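Local coordinates for orotate phosphoribosyltransferase (Aeropyrum pernix, PDB 2YZK), which probably catalyses, as a homodimer, the magnesium-dependent transfer of a ribosyl phosphate group from 5-phosphoribose 1-diphosphate to orotate, giving orotidine monophosphate in pyrimidine biosynthesis, at residues L48-G52 and A139-V143; R32-G36 and P71-M75. One frame throughout, in Å; residues are numbered along the deposited sequence.

Contact 1 (L48-G52 and A139-V143); sequences LLEVG and ALVLV
L48 and L142 meet more closely than carbon groups usually do: L48 CG lies 3.5 Å from L142 CD2, at the residue where the chain turns a corner after strand 135-141. The setting is the alpha/beta core of the type I phosphoribosyltransferase fold, in which helix 38-58 lies against a five-stranded parallel sheet. The short axes of 48-52 and 139-141 approach to 9.0 Å, and their directions are 149° apart, so helix and strand run roughly antiparallel. No hydrogen bond crosses; the 238 Å² buried between the segments comes from carbon packing, chiefly of three leucines.

L48 reaches both of the other two. L142, whose side chain lies at about a right angle to it, sets CD2 against CG and both methyls of L48. The CD2 branch of L48 in addition rests on L140 CG at 3.7 Å, the two side chains meeting at a slant. L140 starts out toward the helix, and with CG opposite the backbone N (chi1 168°) its methyls continue to L48. V51 CG2 also faces L140 CD1, but that separation is too short to be trusted.

Strand pairing holds the L140 backbone within the sheet, bonding it to V111 and D113 of strand 108-113, while V141 points to the other side, near the side chain of D113, predicted to bind phosphoribosyl diphosphate. A side chain at G52 would probably be tight against L140, since a beta carbon there would come within 3.4 Å of L140 CD2. L48 O accepts the helical bond from G52 N at 2.8 Å, and the same oxygen touches L140 CD2 at 3.6 Å.

Contact 2 (R32-G36 and P71-M75); sequences RRLLG and PWAAM
L35 is laid over one face of the indole of W72 in a CH-pi contact, which joins the loop before helix 38-58 to the first turns of helix 70-80, within the phosphoribosyltransferase fold. Its CD2 is 3.9 Å from the centroid of the six-membered ring and 20° off the normal. That tilt offsets the methyl toward the rim, and its nearest ring atom is CZ2, at 3.6 Å from CD2. W72 CG is anti to its own carbonyl carbon (chi1 -60°), which helps carry the indole out from the helix to meet the loop.

Aliphatic contacts add to it. L34 comes to the edge instead: its CB lies in the ring plane, 3.9 Å from W72 CH2, so consecutive leucines touch the indole over a face and at a rim. The second methyl of L35, CD1, meets P71 CB at 3.9 Å, the two side chains crossing at about a right angle. Y86 of the second subunit also packs on L35. With an alanine here in place of L35 the whole branched end is lost, which is likely to leave a gap between the W72 face and the P71 ring, with the indole less firmly held.

A polar interaction joins this region to the dimer partner: R33 NH2 forms a salt bridge with D103 of the second subunit. Near the predicted phosphoribosyl diphosphate site, W72 also touches D114. Between the segments the last and loosest touch is on M75, present as selenomethionine, whose SE is 4.3 Å from L35 CD2.

In the fold
From the N terminus the chain passes through 32-36, then 48-52, 71-75 and finally 139-143. Contact 2 closes a loop of 34 intervening residues, holding helix 38-58 and strand 61-65. Contact 1 opens within that loop and closes one of 86 residues, after strands 84-87 and 108-113 and helix 120-131; the two therefore cross. Their centres are 13 Å apart, yet they meet directly: W72 packs its CE2 on L142 CD1 at 3.7 Å and its CE3 on L48 CD1 at 4.0 Å. The indole thus joins the turn at 32-36 and helix 70-80 to helix 38-58 and the corner at L142 that follows strand 135-141.

Contact 1 (L48-G52 and A139-V143)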
ATOM      1  N   LEU A  48      13.788  -4.003   8.583  1.00  8.56           N
ATOM      2  CA  LEU A  48      13.941  -3.498   7.220  1.00  9.47           C
ATOM      3  C   LEU A  48      14.825  -2.247   7.216  1.00  9.48           C
ATOM      4  O   LEU A  48      15.667  -2.068   6.336  1.00 10.13           O
ATOM      5  CB  LEU A  48      12.573  -3.166   6.607  1.00  9.20           C
ATOM      6  CG  LEU A  48      11.754  -4.375   6.139  1.00  9.89           C
ATOM      7  CD1 LEU A  48      10.305  -3.985   5.971  1.00 11.21           C
ATOM      8  CD2 LEU A  48      12.323  -4.903   4.830  1.00 11.09           C
ATOM      9  N   LEU A  49      14.627  -1.382   8.206  1.00 10.79           N
ATOM     10  CA  LEU A  49      15.412  -0.157   8.298  1.00 10.81           C
ATOM     11  C   LEU A  49      16.863  -0.526   8.546  1.00 13.22           C
ATOM     12  O   LEU A  49      17.775   0.056   7.965  1.00 13.20           O
ATOM     13  CB  LEU A  49      14.878   0.728   9.432  1.00 11.98           C
ATOM     14  CG  LEU A  49      13.547   1.407   9.090  1.00 11.96           C
ATOM     15  CD1 LEU A  49      12.895   1.998  10.327  1.00 13.41           C
ATOM     16  CD2 LEU A  49      13.811   2.485   8.038  1.00 13.08           C
ATOM     17  N   GLU A  50      17.062  -1.522   9.401  1.00 14.42           N
ATOM     18  CA  GLU A  50      18.395  -2.000   9.735  1.00 16.47           C
ATOM     19  C   GLU A  50      19.148  -2.555   8.523  1.00 15.77           C
ATOM     20  O   GLU A  50      20.283  -2.160   8.262  1.00 14.73           O
ATOM     21  CB  GLU A  50      18.290  -3.074  10.817  1.00 20.49           C
ATOM     22  CG  GLU A  50      19.594  -3.746  11.180  1.00 26.37           C
ATOM     23  CD  GLU A  50      19.424  -4.711  12.338  1.00 28.53           C
ATOM     24  OE1 GLU A  50      19.109  -4.247  13.452  1.00 30.23           O
ATOM     25  OE2 GLU A  50      19.596  -5.931  12.129  1.00 31.73           O
ATOM     26  N   VAL A  51      18.525  -3.471   7.788  1.00 13.11           N
ATOM     27  CA  VAL A  51      19.186  -4.058   6.624  1.00 13.81           C
ATOM     28  C   VAL A  51      19.258  -3.080   5.458  1.00 14.76           C
ATOM     29  O   VAL A  51      20.182  -3.148   4.643  1.00 14.30           O
ATOM     30  CB  VAL A  51      18.487  -5.366   6.163  1.00 15.51           C
ATOM     31  CG1 VAL A  51      18.521  -6.398   7.281  1.00 15.13           C
ATOM     32  CG2 VAL A  51      17.070  -5.081   5.755  1.00 18.33           C
ATOM     33  N   GLY A  52      18.288  -2.171   5.384  1.00 13.58           N
ATOM     34  CA  GLY A  52      18.279  -1.178   4.324  1.00 13.82           C
ATOM     35  C   GLY A  52      19.502  -0.292   4.469  1.00 14.66           C
ATOM     36  O   GLY A  52      20.014   0.260   3.497  1.00 14.04           O
ATOM     37  N   ALA A 139      17.477  -3.421  -3.797  1.00 10.26           N
ATOM     38  CA  ALA A 139      16.116  -3.928  -3.648  1.00  9.39           C
ATOM     39  C   ALA A 139      16.100  -4.530  -2.247  1.00 10.24           C
ATOM     40  O   ALA A 139      16.990  -5.302  -1.881  1.00  9.91           O
ATOM     41  CB  ALA A 139      15.810  -4.994  -4.696  1.00 10.92           C
ATOM     42  N   LEU A 140      15.086  -4.169  -1.471  1.00  9.45           N
ATOM     43  CA  LEU A 140      14.970  -4.615  -0.097  1.00 10.26           C
ATOM     44  C   LEU A 140      13.689  -5.410   0.115  1.00  9.59           C
ATOM     45  O   LEU A 140      12.614  -4.970  -0.275  1.00  9.05           O
ATOM     46  CB  LEU A 140      14.996  -3.377   0.810  1.00  9.97           C
ATOM     47  CG  LEU A 140      14.608  -3.508   2.278  1.00 10.54           C
ATOM     48  CD1 LEU A 140      15.630  -4.363   2.994  1.00 12.43           C
ATOM     49  CD2 LEU A 140      14.523  -2.114   2.902  1.00  9.43           C
ATOM     50  N   VAL A 141      13.816  -6.589   0.721  1.00  8.77           N
ATOM     51  CA  VAL A 141      12.659  -7.432   0.996  1.00  9.72           C
ATOM     52  C   VAL A 141      12.751  -8.007   2.405  1.00  7.96           C
ATOM     53  O   VAL A 141      13.813  -7.995   3.025  1.00  9.70           O
ATOM     54  CB  VAL A 141      12.537  -8.614  -0.006  1.00 10.16           C
ATOM     55  CG1 VAL A 141      12.471  -8.090  -1.431  1.00 10.10           C
ATOM     56  CG2 VAL A 141      13.708  -9.572   0.157  1.00 11.69           C
ATOM     57  N   LEU A 142      11.625  -8.497   2.907  1.00  8.30           N
ATOM     58  CA  LEU A 142      11.578  -9.095   4.233  1.00  9.79           C
ATOM     59  C   LEU A 142      12.122 -10.512   4.156  1.00 10.04           C
ATOM     60  O   LEU A 142      12.970 -10.912   4.958  1.00 10.72           O
ATOM     61  CB  LEU A 142      10.139  -9.134   4.754  1.00 11.64           C
ATOM     62  CG  LEU A 142       9.583  -7.831   5.322  1.00 13.72           C
ATOM     63  CD1 LEU A 142       8.079  -7.971   5.520  1.00 14.49           C
ATOM     64  CD2 LEU A 142      10.286  -7.506   6.642  1.00 14.19           C
ATOM     65  N   VAL A 143      11.633 -11.263   3.177  1.00  9.44           N
ATOM     66  CA  VAL A 143      12.053 -12.644   2.993  1.00 10.32           C
ATOM     67  C   VAL A 143      12.465 -12.974   1.565  1.00 10.65           C
ATOM     68  O   VAL A 143      11.744 -12.688   0.609  1.00 11.51           O
ATOM     69  CB  VAL A 143      10.929 -13.628   3.409  1.00 10.52           C
ATOM     70  CG1 VAL A 143      11.340 -15.061   3.082  1.00 11.32           C
ATOM     71  CG2 VAL A 143      10.644 -13.494   4.894  1.00  9.37           C
TER

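Contact 2 (R32-G36 and P71-M75)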
ATOM      1  N   ARG A  32       1.860 -10.639   4.490  1.00 13.00           N
ATOM      2  CA  ARG A  32       0.764  -9.702   4.707  1.00 11.10           C
ATOM      3  C   ARG A  32       0.157  -9.873   6.096  1.00 10.21           C
ATOM      4  O   ARG A  32      -0.367  -8.922   6.674  1.00  8.89           O
ATOM      5  CB  ARG A  32      -0.317  -9.899   3.638  1.00 10.82           C
ATOM      6  CG  ARG A  32       0.139  -9.556   2.222  1.00 11.88           C
ATOM      7  CD  ARG A  32      -0.915  -9.946   1.192  1.00 11.07           C
ATOM      8  NE  ARG A  32      -1.248 -11.365   1.277  1.00 12.26           N
ATOM      9  CZ  ARG A  32      -2.129 -11.980   0.493  1.00 13.99           C
ATOM     10  NH1 ARG A  32      -2.774 -11.304  -0.448  1.00 13.30           N
ATOM     11  NH2 ARG A  32      -2.372 -13.273   0.660  1.00 13.14           N
ATOM     12  N   ARG A  33       0.235 -11.081   6.640  1.00 10.56           N
ATOM     13  CA  ARG A  33      -0.334 -11.333   7.957  1.00 10.94           C
ATOM     14  C   ARG A  33       0.359 -10.578   9.087  1.00 10.80           C
ATOM     15  O   ARG A  33      -0.180 -10.465  10.181  1.00 10.47           O
ATOM     16  CB  ARG A  33      -0.353 -12.834   8.238  1.00 11.52           C
ATOM     17  CG  ARG A  33      -1.263 -13.596   7.283  1.00 15.11           C
ATOM     18  CD  ARG A  33      -1.272 -15.074   7.599  1.00 17.16           C
ATOM     19  NE  ARG A  33      -2.019 -15.391   8.813  1.00 18.53           N
ATOM     20  CZ  ARG A  33      -3.344 -15.496   8.872  1.00 20.94           C
ATOM     21  NH1 ARG A  33      -4.081 -15.304   7.784  1.00 21.28           N
ATOM     22  NH2 ARG A  33      -3.936 -15.811  10.017  1.00 21.25           N
ATOM     23  N   LEU A  34       1.544 -10.041   8.826  1.00 10.79           N
ATOM     24  CA  LEU A  34       2.241  -9.282   9.857  1.00 10.21           C
ATOM     25  C   LEU A  34       1.603  -7.904  10.029  1.00  9.97           C
ATOM     26  O   LEU A  34       1.740  -7.269  11.076  1.00 10.09           O
ATOM     27  CB  LEU A  34       3.710  -9.097   9.486  1.00 10.73           C
ATOM     28  CG  LEU A  34       4.536 -10.362   9.274  1.00 12.82           C
ATOM     29  CD1 LEU A  34       5.978  -9.955   9.027  1.00 13.23           C
ATOM     30  CD2 LEU A  34       4.448 -11.263  10.498  1.00 14.25           C
ATOM     31  N   LEU A  35       0.908  -7.444   8.995  1.00  8.90           N
ATOM     32  CA  LEU A  35       0.291  -6.117   9.024  1.00  9.39           C
ATOM     33  C   LEU A  35      -0.849  -5.961  10.019  1.00  8.26           C
ATOM     34  O   LEU A  35      -1.100  -4.864  10.516  1.00  9.19           O
ATOM     35  CB  LEU A  35      -0.205  -5.748   7.620  1.00  9.59           C
ATOM     36  CG  LEU A  35       0.890  -5.678   6.554  1.00 10.04           C
ATOM     37  CD1 LEU A  35       0.262  -5.560   5.175  1.00 10.95           C
ATOM     38  CD2 LEU A  35       1.800  -4.487   6.840  1.00 11.08           C
ATOM     39  N   GLY A  36      -1.529  -7.062  10.320  1.00  8.10           N
ATOM     40  CA  GLY A  36      -2.651  -6.998  11.242  1.00  9.55           C
ATOM     41  C   GLY A  36      -2.297  -6.967  12.721  1.00 11.01           C
ATOM     42  O   GLY A  36      -3.162  -7.195  13.563  1.00 12.87           O
ATOM     43  N   PRO A  71       2.364  -1.598   1.402  1.00  8.61           N
ATOM     44  CA  PRO A  71       2.205  -1.128   2.784  1.00  7.97           C
ATOM     45  C   PRO A  71       3.558  -0.919   3.452  1.00  8.43           C
ATOM     46  O   PRO A  71       3.761   0.048   4.194  1.00  9.49           O
ATOM     47  CB  PRO A  71       1.415  -2.251   3.443  1.00  8.16           C
ATOM     48  CG  PRO A  71       0.609  -2.807   2.301  1.00  8.54           C
ATOM     49  CD  PRO A  71       1.623  -2.851   1.188  1.00  7.89           C
ATOM     50  N   TRP A  72       4.485  -1.834   3.183  1.00  8.05           N
ATOM     51  CA  TRP A  72       5.818  -1.750   3.756  1.00  8.42           C
ATOM     52  C   TRP A  72       6.556  -0.502   3.292  1.00  8.26           C
ATOM     53  O   TRP A  72       7.165   0.198   4.101  1.00  8.05           O
ATOM     54  CB  TRP A  72       6.621  -2.999   3.399  1.00  9.06           C
ATOM     55  CG  TRP A  72       5.973  -4.236   3.905  1.00  9.30           C
ATOM     56  CD1 TRP A  72       5.312  -5.173   3.169  1.00  8.74           C
ATOM     57  CD2 TRP A  72       5.852  -4.641   5.275  1.00  9.66           C
ATOM     58  NE1 TRP A  72       4.782  -6.138   3.992  1.00  8.98           N
ATOM     59  CE2 TRP A  72       5.096  -5.834   5.291  1.00 10.69           C
ATOM     60  CE3 TRP A  72       6.306  -4.109   6.490  1.00 11.90           C
ATOM     61  CZ2 TRP A  72       4.781  -6.510   6.476  1.00  9.81           C
ATOM     62  CZ3 TRP A  72       5.992  -4.781   7.676  1.00 10.44           C
ATOM     63  CH2 TRP A  72       5.235  -5.970   7.654  1.00  9.78           C
ATOM     64  N   ALA A  73       6.491  -0.222   1.993  1.00  9.05           N
ATOM     65  CA  ALA A  73       7.151   0.951   1.434  1.00  8.10           C
ATOM     66  C   ALA A  73       6.547   2.222   2.015  1.00  9.37           C
ATOM     67  O   ALA A  73       7.266   3.156   2.376  1.00  9.62           O
ATOM     68  CB  ALA A  73       7.016   0.961  -0.085  1.00  9.23           C
ATOM     69  N   ALA A  74       5.220   2.257   2.108  1.00  8.88           N
ATOM     70  CA  ALA A  74       4.536   3.432   2.644  1.00 11.71           C
ATOM     71  C   ALA A  74       4.918   3.679   4.101  1.00 12.37           C
ATOM     72  O   ALA A  74       5.155   4.816   4.498  1.00 10.89           O
ATOM     73  CB  ALA A  74       3.018   3.266   2.518  1.00  8.94           C
HETATM   74  N   MSE A  75       4.975   2.614   4.895  1.00 17.43           N
HETATM   75  CA  MSE A  75       5.329   2.749   6.299  1.00 12.23           C
HETATM   76  C   MSE A  75       6.783   3.179   6.470  1.00 11.36           C
HETATM   77  O   MSE A  75       7.089   3.966   7.356  1.00  9.04           O
HETATM   78  CB  MSE A  75       5.041   1.439   7.040  1.00 13.93           C
HETATM   79  CG  MSE A  75       3.558   1.077   7.013  1.00 17.77           C
HETATM   80 SE   MSE A  75       3.178  -0.550   7.701  1.00 28.96          SE
HETATM   81  CE  MSE A  75       3.344  -0.148   9.441  1.00 24.97           C
TER